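Local atomic coordinates of peptidyl tryptophan dihydroxylase (Pseudomonas putida, PDB entry 7CTQ), a protein that probably uses bound FAD to dihydroxylate a tryptophan residue within a peptide chain, a step essential for biogenesis of the tryptophylquinone cofactor of quinohemoprotein amine dehydrogenase. Residues A[33-38]-A[97-102]; A[73-78]-A[222-227]; A[384-389]-A[423-428]. All coordinates share one frame; numbering follows the deposited sequence.

Contact 1. Residues A[33-38]-A[97-102]; sequences VVSEWR and ALRDDL. With FAD (flavin-adenine dinucleotide), chain C.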
loop_
_atom_site.group_PDB
_atom_site.type_symbol
_atom_site.label_atom_id
_atom_site.label_comp_id
_atom_site.label_asym_id
_atom_site.label_seq_id
_atom_site.Cartn_x
_atom_site.Cartn_y
_atom_site.Cartn_z
ATOM N N VAL A 33 2.416 20.557 -0.246
ATOM C CA VAL A 33 2.122 19.465 0.675
ATOM C C VAL A 33 2.033 20.029 2.085
ATOM O O VAL A 33 2.872 20.837 2.494
ATOM C CB VAL A 33 3.188 18.351 0.596
ATOM C CG1 VAL A 33 2.976 17.319 1.689
ATOM C CG2 VAL A 33 3.158 17.683 -0.771
ATOM N N VAL A 34 1.007 19.608 2.822
ATOM C CA VAL A 34 0.836 19.936 4.232
ATOM C C VAL A 34 0.936 18.644 5.023
ATOM O O VAL A 34 0.310 17.643 4.653
ATOM C CB VAL A 34 -0.515 20.621 4.503
ATOM C CG1 VAL A 34 -0.612 21.049 5.962
ATOM C CG2 VAL A 34 -0.710 21.796 3.570
ATOM N N SER A 35 1.700 18.663 6.113
ATOM C CA SER A 35 1.836 17.461 6.927
ATOM C C SER A 35 2.461 17.822 8.263
ATOM O O SER A 35 3.091 18.874 8.413
ATOM C CB SER A 35 2.678 16.392 6.226
ATOM O OG SER A 35 3.076 15.373 7.127
ATOM N N GLU A 36 2.288 16.922 9.226
ATOM C CA GLU A 36 2.797 17.111 10.574
ATOM C C GLU A 36 4.207 16.538 10.687
ATOM O O GLU A 36 4.529 15.512 10.078
ATOM C CB GLU A 36 1.866 16.456 11.596
ATOM C CG GLU A 36 2.407 16.427 13.017
ATOM C CD GLU A 36 1.312 16.518 14.057
ATOM O OE1 GLU A 36 0.243 17.080 13.742
ATOM O OE2 GLU A 36 1.518 16.031 15.190
ATOM N N TRP A 37 5.037 17.212 11.491
ATOM C CA TRP A 37 6.475 16.947 11.524
ATOM C C TRP A 37 6.781 15.482 11.819
ATOM O O TRP A 37 7.499 14.821 11.056
ATOM C CB TRP A 37 7.135 17.853 12.568
ATOM C CG TRP A 37 8.637 17.937 12.496
ATOM C CD1 TRP A 37 9.486 17.069 11.867
ATOM C CD2 TRP A 37 9.464 18.957 13.073
ATOM N NE1 TRP A 37 10.789 17.479 12.028
ATOM C CE2 TRP A 37 10.802 18.639 12.759
ATOM C CE3 TRP A 37 9.202 20.110 13.824
ATOM C CZ2 TRP A 37 11.874 19.431 13.171
ATOM C CZ3 TRP A 37 10.269 20.895 14.232
ATOM C CH2 TRP A 37 11.588 20.552 13.904
ATOM N N ARG A 38 6.268 14.961 12.934
ATOM C CA ARG A 38 6.667 13.644 13.408
ATOM C C ARG A 38 5.506 12.954 14.108
ATOM O O ARG A 38 4.411 13.507 14.251
ATOM C CB ARG A 38 7.866 13.737 14.358
ATOM C CG ARG A 38 9.094 14.402 13.751
ATOM C CD ARG A 38 10.202 14.654 14.767
ATOM N NE ARG A 38 10.262 13.647 15.828
ATOM C CZ ARG A 38 10.523 12.354 15.638
ATOM N NH1 ARG A 38 10.765 11.894 14.418
ATOM N NH2 ARG A 38 10.550 11.520 16.669
ATOM N N ALA A 97 12.984 12.961 6.521
ATOM C CA ALA A 97 13.802 13.009 5.321
ATOM C C ALA A 97 12.982 13.150 4.043
ATOM O O ALA A 97 13.502 13.654 3.043
ATOM C CB ALA A 97 14.651 11.746 5.248
ATOM N N LEU A 98 11.722 12.689 4.044
ATOM C CA LEU A 98 10.874 12.826 2.863
ATOM C C LEU A 98 10.697 14.283 2.466
ATOM O O LEU A 98 10.561 14.590 1.275
ATOM C CB LEU A 98 9.510 12.179 3.108
ATOM C CG LEU A 98 9.416 10.650 3.008
ATOM C CD1 LEU A 98 8.027 10.145 3.404
ATOM C CD2 LEU A 98 9.793 10.158 1.613
ATOM N N ARG A 99 10.709 15.196 3.438
ATOM C CA ARG A 99 10.471 16.600 3.122
ATOM C C ARG A 99 11.599 17.185 2.277
ATOM O O ARG A 99 11.355 18.086 1.467
ATOM C CB ARG A 99 10.298 17.403 4.412
ATOM C CG ARG A 99 9.847 16.576 5.607
ATOM C CD ARG A 99 8.490 15.947 5.372
ATOM N NE ARG A 99 7.424 16.735 5.982
ATOM C CZ ARG A 99 7.144 16.732 7.283
ATOM N NH1 ARG A 99 7.854 15.978 8.113
ATOM N NH2 ARG A 99 6.154 17.481 7.755
ATOM N N ASP A 100 12.832 16.692 2.451
ATOM C CA ASP A 100 13.954 17.169 1.643
ATOM C C ASP A 100 13.746 16.835 0.173
ATOM O O ASP A 100 13.950 17.682 -0.707
ATOM C CB ASP A 100 15.273 16.559 2.133
ATOM C CG ASP A 100 15.533 16.813 3.605
ATOM O OD1 ASP A 100 14.779 17.610 4.211
ATOM O OD2 ASP A 100 16.477 16.204 4.163
ATOM N N ASP A 101 13.345 15.594 -0.111
ATOM C CA ASP A 101 13.116 15.186 -1.491
ATOM C C ASP A 101 11.987 15.981 -2.127
ATOM O O ASP A 101 12.018 16.248 -3.333
ATOM C CB ASP A 101 12.816 13.691 -1.551
ATOM C CG ASP A 101 13.881 12.861 -0.865
ATOM O OD1 ASP A 101 14.240 13.197 0.286
ATOM O OD2 ASP A 101 14.361 11.880 -1.477
ATOM N N LEU A 102 10.990 16.374 -1.336
ATOM C CA LEU A 102 9.910 17.191 -1.875
ATOM C C LEU A 102 10.409 18.590 -2.236
ATOM O O LEU A 102 10.187 19.070 -3.357
ATOM C CB LEU A 102 8.757 17.247 -0.873
ATOM C CG LEU A 102 8.011 15.914 -0.693
ATOM C CD1 LEU A 102 7.209 15.886 0.608
ATOM C CD2 LEU A 102 7.106 15.623 -1.894
HETATM P PA FAD C . 1.674 7.482 6.251
HETATM O O1A FAD C . 3.014 6.900 6.024
HETATM O O2A FAD C . 1.047 7.054 7.570
HETATM O O5B FAD C . 1.757 9.030 6.053
HETATM C C5B FAD C . 0.747 9.911 6.582
HETATM C C4B FAD C . 1.439 11.208 6.908
HETATM O O4B FAD C . 0.444 12.209 7.223
HETATM C C3B FAD C . 2.405 11.168 8.097
HETATM O O3B FAD C . 3.552 11.969 7.826
HETATM C C2B FAD C . 1.555 11.715 9.250
HETATM O O2B FAD C . 2.323 12.383 10.251
HETATM C C1B FAD C . 0.695 12.737 8.507
HETATM N N9A FAD C . -0.572 13.105 9.124
HETATM C C8A FAD C . -1.463 12.319 9.798
HETATM N N7A FAD C . -2.530 12.946 10.228
HETATM C C5A FAD C . -2.306 14.253 9.833
HETATM C C6A FAD C . -3.049 15.440 9.999
HETATM N N6A FAD C . -4.219 15.501 10.632
HETATM N N1A FAD C . -2.545 16.588 9.475
HETATM C C2A FAD C . -1.372 16.537 8.837
HETATM N N3A FAD C . -0.587 15.475 8.626
HETATM C C4A FAD C . -1.110 14.360 9.146
HETATM N N1 FAD C . 5.064 -1.102 5.985
HETATM C C2 FAD C . 6.274 -1.635 5.637
HETATM O O2 FAD C . 6.774 -1.438 4.528
HETATM N N3 FAD C . 6.970 -2.405 6.545
HETATM C C4 FAD C . 6.566 -2.712 7.828
HETATM O O4 FAD C . 7.281 -3.401 8.553
HETATM C C4X FAD C . 5.281 -2.146 8.191
HETATM N N5 FAD C . 4.818 -2.394 9.388
HETATM C C5X FAD C . 3.590 -1.855 9.735
HETATM C C6 FAD C . 3.077 -2.115 11.007
HETATM C C7 FAD C . 1.841 -1.610 11.398
HETATM C C7M FAD C . 1.319 -1.908 12.778
HETATM C C8 FAD C . 1.096 -0.830 10.499
HETATM C C8M FAD C . -0.241 -0.261 10.893
HETATM C C9 FAD C . 1.606 -0.564 9.233
HETATM C C9A FAD C . 2.839 -1.074 8.844
HETATM N N10 FAD C . 3.384 -0.816 7.569
HETATM C C10 FAD C . 4.601 -1.354 7.201
HETATM C "C1'" FAD C . 2.623 -0.046 6.583
HETATM C "C2'" FAD C . 3.128 1.371 6.370
HETATM O "O2'" FAD C . 3.283 2.062 7.609
HETATM C "C3'" FAD C . 2.118 2.107 5.491
HETATM O "O3'" FAD C . 1.802 1.257 4.394
HETATM C "C4'" FAD C . 2.577 3.450 4.933
HETATM O "O4'" FAD C . 3.276 4.213 5.922
HETATM C "C5'" FAD C . 1.405 4.237 4.397
HETATM O "O5'" FAD C . 1.906 5.392 3.709
HETATM P P FAD C . 1.055 6.693 3.601
HETATM O O1P FAD C . -0.241 6.319 2.867
HETATM O O2P FAD C . 1.860 7.803 3.018
HETATM O O3P FAD C . 0.678 7.008 5.110
#
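The guanidinium group of Arg99 lies with Ser35 OG over one of its faces and the backbone oxygen of Trp37 at its edge; Arg99 NH1 also approaches the Trp37 indole obliquely, 4.2 Å from CD1. The setting is the FAD-binding Rossmann-type fold. Strand 31-35 is its second parallel strand, and the turn after it passes the adenosine half of the cofactor, while helix 91-104 approaches with Arg99. The hydrogen bond across the contact runs from Arg99 NH1 to Trp37 O at 3.2 Å, with an N-H...O angle of 149°. The acceptor sits only 13° out of the guanidinium plane. The second nitrogen, NH2, lies 3.4 Å from Ser35 O and 3.5 Å from Glu36 O, which places the guanidinium beside three consecutive carbonyls of the turn. Arginine suits this place because a flat end carrying several N-H groups sits well beside backbone oxygens. To get there its chain bends twice, at chi2 and chi3, and its side chain also touches Val109. Deeper in, Leu102 points toward Val33, and both pack on Ala21 of helix 15-27, as befits branched apolar residues between a sheet and its helices. Small Ser35 fits where the strand reaches the cofactor; its hydroxyl makes a weak hydrogen bond to Glu36 O and lies 3.5 Å from the ribose oxygen O3B of FAD. An acidic residue after the second strand is a familiar feature of FAD-binding Rossmann folds, yet the carboxylate of Glu36 forms a salt bridge with Arg39. The closest approach of Glu36 to the adenine is by its backbone N, 3.3 Å from FAD N3A.

Contact 2. Residues A[73-78]-A[222-227]; sequences QVHWNG and SALVTE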
loop_
_atom_site.group_PDB
_atom_site.type_symbol
_atom_site.label_atom_id
_atom_site.label_comp_id
_atom_site.label_asym_id
_atom_site.label_seq_id
_atom_site.Cartn_x
_atom_site.Cartn_y
_atom_site.Cartn_z
ATOM N N GLN A 73 15.980 -13.049 12.746
ATOM C CA GLN A 73 15.490 -14.387 13.055
ATOM C C GLN A 73 14.010 -14.496 12.689
ATOM O O GLN A 73 13.217 -13.591 12.966
ATOM C CB GLN A 73 15.695 -14.711 14.541
ATOM C CG GLN A 73 16.898 -15.612 14.838
ATOM C CD GLN A 73 17.025 -15.995 16.314
ATOM O OE1 GLN A 73 17.057 -17.178 16.665
ATOM N NE2 GLN A 73 17.111 -14.992 17.179
ATOM N N VAL A 74 13.641 -15.600 12.046
ATOM C CA VAL A 74 12.261 -15.840 11.629
ATOM C C VAL A 74 11.807 -17.167 12.220
ATOM O O VAL A 74 12.411 -18.213 11.952
ATOM C CB VAL A 74 12.113 -15.832 10.100
ATOM C CG1 VAL A 74 10.950 -16.719 9.676
ATOM C CG2 VAL A 74 11.899 -14.407 9.598
ATOM N N HIS A 75 10.756 -17.119 13.039
ATOM C CA HIS A 75 10.173 -18.295 13.677
ATOM C C HIS A 75 8.752 -18.448 13.146
ATOM O O HIS A 75 7.885 -17.610 13.424
ATOM C CB HIS A 75 10.182 -18.164 15.201
ATOM C CG HIS A 75 11.531 -18.356 15.824
ATOM N ND1 HIS A 75 12.653 -17.676 15.399
ATOM C CD2 HIS A 75 11.931 -19.130 16.861
ATOM C CE1 HIS A 75 13.689 -18.035 16.137
ATOM N NE2 HIS A 75 13.278 -18.916 17.032
ATOM N N TRP A 76 8.516 -19.523 12.397
ATOM C CA TRP A 76 7.284 -19.699 11.638
ATOM C C TRP A 76 7.190 -21.140 11.172
ATOM O O TRP A 76 8.163 -21.672 10.630
ATOM C CB TRP A 76 7.270 -18.759 10.437
ATOM C CG TRP A 76 5.920 -18.357 9.949
ATOM C CD1 TRP A 76 5.151 -19.010 9.032
ATOM C CD2 TRP A 76 5.194 -17.180 10.318
ATOM N NE1 TRP A 76 3.982 -18.319 8.818
ATOM C CE2 TRP A 76 3.986 -17.189 9.591
ATOM C CE3 TRP A 76 5.444 -16.123 11.200
ATOM C CZ2 TRP A 76 3.030 -16.187 9.721
ATOM C CZ3 TRP A 76 4.498 -15.128 11.325
ATOM C CH2 TRP A 76 3.304 -15.164 10.592
ATOM N N ASN A 77 6.040 -21.779 11.385
ATOM C CA ASN A 77 5.805 -23.154 10.938
ATOM C C ASN A 77 6.800 -24.128 11.559
ATOM O O ASN A 77 7.195 -25.113 10.935
ATOM C CB ASN A 77 5.847 -23.258 9.408
ATOM C CG ASN A 77 5.175 -24.515 8.882
ATOM O OD1 ASN A 77 4.115 -24.915 9.361
ATOM N ND2 ASN A 77 5.782 -25.127 7.869
ATOM N N GLY A 78 7.223 -23.861 12.790
ATOM C CA GLY A 78 8.142 -24.756 13.463
ATOM C C GLY A 78 9.583 -24.689 13.004
ATOM O O GLY A 78 10.370 -25.570 13.367
ATOM N N SER A 222 8.517 -14.543 25.909
ATOM C CA SER A 222 9.150 -14.827 24.626
ATOM C C SER A 222 10.649 -15.038 24.799
ATOM O O SER A 222 11.364 -14.114 25.207
ATOM C CB SER A 222 8.894 -13.694 23.632
ATOM O OG SER A 222 9.679 -13.880 22.463
ATOM N N ALA A 223 11.128 -16.246 24.462
ATOM C CA ALA A 223 12.569 -16.504 24.479
ATOM C C ALA A 223 13.299 -15.656 23.446
ATOM O O ALA A 223 14.468 -15.302 23.640
ATOM C CB ALA A 223 12.850 -17.990 24.238
ATOM N N LEU A 224 12.620 -15.316 22.348
ATOM C CA LEU A 224 13.203 -14.430 21.349
ATOM C C LEU A 224 13.452 -13.041 21.922
ATOM O O LEU A 224 14.519 -12.457 21.702
ATOM C CB LEU A 224 12.277 -14.354 20.132
ATOM C CG LEU A 224 12.876 -14.348 18.731
ATOM C CD1 LEU A 224 14.134 -15.210 18.654
ATOM C CD2 LEU A 224 11.828 -14.856 17.761
ATOM N N VAL A 225 12.478 -12.494 22.656
ATOM C CA VAL A 225 12.672 -11.197 23.308
ATOM C C VAL A 225 13.892 -11.240 24.230
ATOM O O VAL A 225 14.709 -10.307 24.255
ATOM C CB VAL A 225 11.392 -10.789 24.071
ATOM C CG1 VAL A 225 11.675 -9.650 25.027
ATOM C CG2 VAL A 225 10.286 -10.385 23.098
ATOM N N THR A 226 14.054 -12.338 24.975
ATOM C CA THR A 226 15.164 -12.448 25.925
ATOM C C THR A 226 16.506 -12.418 25.206
ATOM O O THR A 226 17.410 -11.656 25.577
ATOM C CB THR A 226 15.024 -13.732 26.753
ATOM O OG1 THR A 226 13.830 -13.675 27.543
ATOM C CG2 THR A 226 16.211 -13.899 27.683
ATOM N N GLU A 227 16.646 -13.241 24.162
ATOM C CA GLU A 227 17.885 -13.289 23.391
ATOM C C GLU A 227 18.219 -11.932 22.795
ATOM O O GLU A 227 19.322 -11.409 22.985
ATOM C CB GLU A 227 17.766 -14.339 22.286
ATOM C CG GLU A 227 19.081 -14.652 21.589
ATOM C CD GLU A 227 19.094 -16.024 20.935
ATOM O OE1 GLU A 227 20.186 -16.631 20.842
ATOM O OE2 GLU A 227 18.015 -16.490 20.506
#
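Leu224 spreads its two methyl groups over Gln73 and His75, and here the contact is tight. CD2 sits over a face of the His75 imidazole, 4.0 Å from the ring centroid and 17° off the normal, a CH-pi contact. CD1 turns to the amide of Gln73 and comes within 3.3 Å of NE2. A leucine suits the spot because its fork serves two neighbours at once, though at a price: chi1 of -140° and a chi2 well off its usual value are probably somewhat strained. The imidazole nitrogen ND1 is buried by the contact and finds no polar partner in the model. The setting is the large mixed sheet beside the Rossmann-type part of this flavoprotein monooxygenase. Helix 223-228 is laid nearly antiparallel to strand 67-76, their local axes 11.3 Å apart, and Leu224 also touches Ala175, Glu177 and Met186 of adjoining strands. Ser222, a short side chain well suited to an N-cap, starts the helix: its OG accepts from Val225 N at 3.1 Å and is also hydrogen-bonded to Glu177. On the solvent side the fit is looser. Glu227, at the exposed edge, reaches over with an extended chain, but OE2 remains 3.8 Å from Gln73 NE2, the carboxylate and amide planes 76° apart.

Contact 3. Residues A[384-389]-A[423-428]; sequences LGVWHL and RRWLLE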
loop_
_atom_site.group_PDB
_atom_site.type_symbol
_atom_site.label_atom_id
_atom_site.label_comp_id
_atom_site.label_asym_id
_atom_site.label_seq_id
_atom_site.Cartn_x
_atom_site.Cartn_y
_atom_site.Cartn_z
ATOM N N LEU A 384 -10.075 -5.986 -15.237
ATOM C CA LEU A 384 -10.116 -4.590 -15.659
ATOM C C LEU A 384 -9.806 -4.439 -17.141
ATOM O O LEU A 384 -9.891 -3.330 -17.678
ATOM C CB LEU A 384 -9.145 -3.756 -14.803
ATOM C CG LEU A 384 -9.464 -3.741 -13.293
ATOM C CD1 LEU A 384 -8.738 -2.621 -12.542
ATOM C CD2 LEU A 384 -10.957 -3.657 -13.008
ATOM N N GLY A 385 -9.459 -5.525 -17.810
ATOM C CA GLY A 385 -9.326 -5.539 -19.251
ATOM C C GLY A 385 -7.899 -5.338 -19.710
ATOM O O GLY A 385 -7.080 -4.699 -19.043
ATOM N N VAL A 386 -7.593 -5.909 -20.867
ATOM C CA VAL A 386 -6.327 -5.722 -21.558
ATOM C C VAL A 386 -6.621 -4.928 -22.825
ATOM O O VAL A 386 -7.438 -5.352 -23.653
ATOM C CB VAL A 386 -5.665 -7.062 -21.904
ATOM C CG1 VAL A 386 -4.276 -6.816 -22.514
ATOM C CG2 VAL A 386 -5.598 -7.947 -20.668
ATOM N N TRP A 387 -5.954 -3.782 -22.987
ATOM C CA TRP A 387 -6.202 -2.958 -24.174
ATOM C C TRP A 387 -5.360 -3.389 -25.378
ATOM O O TRP A 387 -5.893 -3.652 -26.462
ATOM C CB TRP A 387 -5.949 -1.485 -23.839
ATOM C CG TRP A 387 -6.243 -0.499 -24.946
ATOM C CD1 TRP A 387 -6.973 -0.709 -26.092
ATOM C CD2 TRP A 387 -5.804 0.861 -24.991
ATOM N NE1 TRP A 387 -7.012 0.453 -26.842
ATOM C CE2 TRP A 387 -6.295 1.423 -26.189
ATOM C CE3 TRP A 387 -5.034 1.655 -24.133
ATOM C CZ2 TRP A 387 -6.044 2.749 -26.547
ATOM C CZ3 TRP A 387 -4.782 2.967 -24.491
ATOM C CH2 TRP A 387 -5.288 3.499 -25.689
ATOM N N HIS A 388 -4.045 -3.446 -25.210
ATOM C CA HIS A 388 -3.155 -3.733 -26.321
ATOM C C HIS A 388 -1.927 -4.464 -25.804
ATOM O O HIS A 388 -1.610 -4.421 -24.614
ATOM C CB HIS A 388 -2.732 -2.448 -27.056
ATOM C CG HIS A 388 -1.941 -1.504 -26.204
ATOM N ND1 HIS A 388 -0.563 -1.464 -26.216
ATOM C CD2 HIS A 388 -2.335 -0.588 -25.288
ATOM C CE1 HIS A 388 -0.143 -0.557 -25.351
ATOM N NE2 HIS A 388 -1.198 -0.010 -24.773
ATOM N N LEU A 389 -1.249 -5.147 -26.721
ATOM C CA LEU A 389 0.078 -5.712 -26.490
ATOM C C LEU A 389 1.049 -4.998 -27.423
ATOM O O LEU A 389 0.996 -5.197 -28.642
ATOM C CB LEU A 389 0.091 -7.216 -26.750
ATOM C CG LEU A 389 -0.856 -8.063 -25.911
ATOM C CD1 LEU A 389 -0.914 -9.469 -26.494
ATOM C CD2 LEU A 389 -0.417 -8.070 -24.448
ATOM N N ARG A 423 -0.664 -14.801 -30.359
ATOM C CA ARG A 423 -0.989 -16.209 -30.135
ATOM C C ARG A 423 -0.658 -16.653 -28.716
ATOM O O ARG A 423 -1.401 -17.435 -28.112
ATOM C CB ARG A 423 -0.230 -17.084 -31.129
ATOM C CG ARG A 423 -0.695 -16.943 -32.555
ATOM C CD ARG A 423 0.085 -17.882 -33.464
ATOM N NE ARG A 423 -0.486 -17.923 -34.809
ATOM C CZ ARG A 423 -1.470 -18.736 -35.188
ATOM N NH1 ARG A 423 -2.005 -19.590 -34.328
ATOM N NH2 ARG A 423 -1.913 -18.700 -36.435
ATOM N N ARG A 424 0.479 -16.205 -28.189
ATOM C CA ARG A 424 0.855 -16.561 -26.822
ATOM C C ARG A 424 -0.132 -15.995 -25.809
ATOM O O ARG A 424 -0.483 -16.666 -24.838
ATOM C CB ARG A 424 2.265 -16.062 -26.523
ATOM C CG ARG A 424 3.359 -16.845 -27.225
ATOM C CD ARG A 424 4.707 -16.551 -26.594
ATOM N NE ARG A 424 4.986 -15.115 -26.530
ATOM C CZ ARG A 424 5.561 -14.421 -27.509
ATOM N NH1 ARG A 424 5.913 -15.031 -28.638
ATOM N NH2 ARG A 424 5.774 -13.115 -27.368
ATOM N N TRP A 425 -0.576 -14.750 -26.005
ATOM C CA TRP A 425 -1.583 -14.187 -25.108
ATOM C C TRP A 425 -2.865 -15.012 -25.142
ATOM O O TRP A 425 -3.430 -15.346 -24.098
ATOM C CB TRP A 425 -1.863 -12.725 -25.480
ATOM C CG TRP A 425 -2.734 -12.008 -24.496
ATOM C CD1 TRP A 425 -2.330 -11.372 -23.357
ATOM C CD2 TRP A 425 -4.159 -11.860 -24.555
ATOM N NE1 TRP A 425 -3.420 -10.835 -22.706
ATOM C CE2 TRP A 425 -4.551 -11.119 -23.424
ATOM C CE3 TRP A 425 -5.144 -12.277 -25.466
ATOM C CZ2 TRP A 425 -5.890 -10.787 -23.171
ATOM C CZ3 TRP A 425 -6.473 -11.945 -25.213
ATOM C CH2 TRP A 425 -6.829 -11.204 -24.076
ATOM N N LEU A 426 -3.327 -15.377 -26.339
ATOM C CA LEU A 426 -4.572 -16.132 -26.435
ATOM C C LEU A 426 -4.464 -17.474 -25.726
ATOM O O LEU A 426 -5.437 -17.957 -25.129
ATOM C CB LEU A 426 -4.945 -16.332 -27.902
ATOM C CG LEU A 426 -5.305 -15.022 -28.621
ATOM C CD1 LEU A 426 -5.366 -15.236 -30.133
ATOM C CD2 LEU A 426 -6.624 -14.469 -28.096
ATOM N N LEU A 427 -3.303 -18.111 -25.819
ATOM C CA LEU A 427 -3.088 -19.372 -25.116
ATOM C C LEU A 427 -3.257 -19.183 -23.619
ATOM O O LEU A 427 -3.934 -19.969 -22.946
ATOM C CB LEU A 427 -1.686 -19.887 -25.422
ATOM C CG LEU A 427 -1.485 -21.383 -25.543
ATOM C CD1 LEU A 427 -1.939 -21.818 -26.926
ATOM C CD2 LEU A 427 -0.025 -21.711 -25.302
ATOM N N GLU A 428 -2.641 -18.130 -23.082
ATOM C CA GLU A 428 -2.721 -17.847 -21.666
ATOM C C GLU A 428 -4.126 -17.471 -21.238
ATOM O O GLU A 428 -4.441 -17.587 -20.052
ATOM C CB GLU A 428 -1.734 -16.734 -21.319
ATOM C CG GLU A 428 -0.286 -17.188 -21.464
ATOM C CD GLU A 428 0.730 -16.044 -21.530
ATOM O OE1 GLU A 428 0.325 -14.865 -21.678
ATOM O OE2 GLU A 428 1.943 -16.339 -21.464
#
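Trp425 gives up the most surface in this contact: Leu389 meets the root of its side chain, at CB, CG and CD1, and Val386 lies further along, at NE1 and CZ2. With CG anti to the backbone N (chi1 -172°), the ring extends from helix 416-428 toward the segment that leads into the small hairpin 388-389/392-393. Leu389 crosses the tryptophan side chain at about a right angle, its CD1 3.5 Å from Trp425 CB and 3.7 Å from CG, where the long, forked leucine can reach the root of the indole. The shorter Val386 needs less reach: CG2 meets the benzo edge near the ring plane, 3.8 Å from CZ2. Leu394 touches all three residues, and Val377 of strand 370-378 also touches the Trp425 side chain, so the C-terminal helix is joined to both the hairpin and the longer strands beside it. Were Trp425 replaced by an alanine, Val386 and Leu389 would probably lose their shared aromatic partner, and a gap would be likely to open between helix and hairpin. Carbon meeting carbon in this way has little directional preference, which implies that, between these two segments, the helix is probably held by shape and the exclusion of water.

In the fold
From the N terminus, segment 33-38 comes first, at the cofactor-binding end of the Rossmann-type sheet. The chain enters the second, larger sheet with strand 43-46 and opens contact 2 on strand 67-76, before helix 91-104 closes contact 1. Contact 2 is still open at that point and closes only at 222-227, so the two loops cross: the chain passes back and forth between the nucleotide-binding part and the large sheet. Contact 3 follows in series, a short loop of 33 residues that binds the C-terminal helix to its own hairpin and strands. The three are well separated, their centres 36 to 45 Å apart, and contacts 1 and 3 lie on opposite sides of the chain's centre.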